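Local atomic coordinates of cell surface protein (Faecalibacterium prausnitzii A2-165, PDB entry 4GT6), a protein that is of unknown function but, as an extracellular protein of BspA-type leucine-rich repeats, probably binds other proteins at the bacterial cell surface. Residues S161-V165 and A183-I187. Sequence-based numbering, arbitrary orientation.
With EDO (1,2-ethanediol), chain J.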
loop_
_atom_site.group_PDB
_atom_site.type_symbol
_atom_site.label_atom_id
_atom_site.label_comp_id
_atom_site.label_asym_id
_atom_site.label_seq_id
_atom_site.Cartn_x
_atom_site.Cartn_y
_atom_site.Cartn_z
ATOM N N SER A 161 -6.976 6.404 -8.409
ATOM C CA SER A 161 -6.859 6.759 -9.832
ATOM C C SER A 161 -5.459 6.573 -10.388
ATOM O O SER A 161 -5.259 6.771 -11.586
ATOM C CB SER A 161 -7.255 8.220 -10.046
ATOM O OG SER A 161 -8.570 8.430 -9.579
ATOM N N LEU A 162 -4.493 6.283 -9.528
ATOM C CA LEU A 162 -3.073 6.228 -9.892
ATOM C C LEU A 162 -2.797 4.950 -10.701
ATOM O O LEU A 162 -2.760 3.861 -10.134
ATOM C CB LEU A 162 -2.206 6.318 -8.617
ATOM C CG LEU A 162 -0.679 6.299 -8.791
ATOM C CD1 LEU A 162 -0.195 7.490 -9.636
ATOM C CD2 LEU A 162 0.008 6.344 -7.421
ATOM N N HIS A 163 -2.634 5.100 -12.018
ATOM C CA HIS A 163 -2.488 3.934 -12.905
ATOM C C HIS A 163 -1.062 3.727 -13.424
ATOM O O HIS A 163 -0.775 2.653 -13.965
ATOM C CB HIS A 163 -3.477 4.018 -14.077
ATOM C CG HIS A 163 -3.270 5.210 -14.964
ATOM N ND1 HIS A 163 -2.262 5.237 -15.912
ATOM C CD2 HIS A 163 -3.938 6.389 -15.002
ATOM C CE1 HIS A 163 -2.364 6.415 -16.513
ATOM N NE2 HIS A 163 -3.336 7.153 -15.977
ATOM N N THR A 164 -0.196 4.749 -13.320
ATOM C CA THR A 164 1.191 4.644 -13.785
ATOM C C THR A 164 2.111 5.355 -12.809
ATOM O O THR A 164 1.858 6.506 -12.446
ATOM C CB THR A 164 1.353 5.219 -15.219
ATOM O OG1 THR A 164 0.456 4.564 -16.112
ATOM C CG2 THR A 164 2.775 5.077 -15.760
ATOM N N VAL A 165 3.189 4.670 -12.399
ATOM C CA VAL A 165 4.224 5.242 -11.539
ATOM C C VAL A 165 5.559 4.905 -12.166
ATOM O O VAL A 165 5.829 3.729 -12.458
ATOM C CB VAL A 165 4.178 4.824 -10.037
ATOM C CG1 VAL A 165 5.365 5.418 -9.257
ATOM C CG2 VAL A 165 2.879 5.269 -9.370
ATOM N N ALA A 183 -4.476 1.980 -8.830
ATOM C CA ALA A 183 -5.017 1.527 -10.117
ATOM C C ALA A 183 -3.901 1.133 -11.089
ATOM O O ALA A 183 -4.148 1.128 -12.301
ATOM C CB ALA A 183 -5.871 2.640 -10.731
ATOM N N LEU A 184 -2.677 0.799 -10.580
ATOM C CA LEU A 184 -1.537 0.464 -11.453
ATOM C C LEU A 184 -1.890 -0.634 -12.457
ATOM O O LEU A 184 -2.392 -1.682 -12.046
ATOM C CB LEU A 184 -0.340 -0.019 -10.602
ATOM C CG LEU A 184 0.333 1.031 -9.717
ATOM C CD1 LEU A 184 1.407 0.363 -8.854
ATOM C CD2 LEU A 184 0.941 2.176 -10.580
ATOM N N THR A 185 -1.655 -0.392 -13.753
ATOM C CA THR A 185 -1.926 -1.405 -14.793
ATOM C C THR A 185 -0.633 -2.189 -15.069
ATOM O O THR A 185 -0.657 -3.294 -15.616
ATOM C CB THR A 185 -2.492 -0.727 -16.060
ATOM O OG1 THR A 185 -1.644 0.377 -16.410
ATOM C CG2 THR A 185 -3.891 -0.191 -15.835
ATOM N N GLN A 186 0.501 -1.586 -14.701
ATOM C CA GLN A 186 1.818 -2.183 -14.823
ATOM C C GLN A 186 2.732 -1.664 -13.730
ATOM O O GLN A 186 2.509 -0.570 -13.183
ATOM C CB GLN A 186 2.463 -1.930 -16.208
ATOM C CG GLN A 186 2.826 -0.454 -16.488
ATOM C CD GLN A 186 1.604 0.428 -16.630
ATOM O OE1 GLN A 186 0.685 0.128 -17.402
ATOM N NE2 GLN A 186 1.505 1.468 -15.800
ATOM N N ILE A 187 3.755 -2.485 -13.407
ATOM C CA ILE A 187 4.814 -2.221 -12.431
ATOM C C ILE A 187 6.175 -2.511 -13.056
ATOM O O ILE A 187 6.334 -3.575 -13.662
ATOM C CB ILE A 187 4.643 -3.117 -11.153
ATOM C CG1 ILE A 187 3.368 -2.836 -10.360
ATOM C CG2 ILE A 187 5.856 -3.023 -10.230
ATOM C CD1 ILE A 187 3.070 -4.018 -9.404
HETATM C C1 EDO J . 5.280 0.886 -10.436
HETATM O O1 EDO J . 6.221 0.861 -11.491
HETATM C C2 EDO J . 6.032 1.054 -9.106
HETATM O O2 EDO J . 6.982 0.004 -8.980
HETATM O O HOH W 1 3.413 1.960 -13.595
#
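The amide of Gln186 reaches back to segment 161-165 and sets NE2 between the carbonyl of His163 and the hydroxyl of Thr164. Both bonds are weak and bent: NE2 lies 3.2 Å from His163 O and 3.3 Å from Thr164 OG1. The fold-back begins at chi1 67°, with CG lodged between backbone N and carbonyl carbon, and a further bend at chi2 (-68°) completes it. At the other end of the amide, Thr185 OG1 donates to Gln186 OE1 from above the carbonyl plane, an unusually short contact at 2.5 Å that may help orient the amide. Thr164 OG1 is also hydrogen-bonded to His163 ND1, which links the imidazole to the same polar cluster. His163 O takes a straighter bond from Thr185 N (3.2 Å, 160° at the hydrogen). The two segments run roughly alongside each other, as successive coils of a leucine-rich-repeat solenoid do, and Asp140 and Val142 of the preceding coil bond to the backbones of His163 and Thr164. Between strands 164-166 and 186-189 a water takes the place of direct pairing, accepting from Val165 N and Gln186 NE2 and donating to Gln186 O. Were Gln186 an alanine, the hydroxyl of Thr164 and the carbonyl of His163 would probably each lose a donor, and the water one of its anchors. Away from this polar group, Leu184 CD2 meets Val165 CG2 obliquely at 3.8 Å, and Phe179 also packs on Val165. Ala183 CB points at segment 161-165 and rests 3.4 Å from Leu162 O, which also receives a weak bond from Ala183 N.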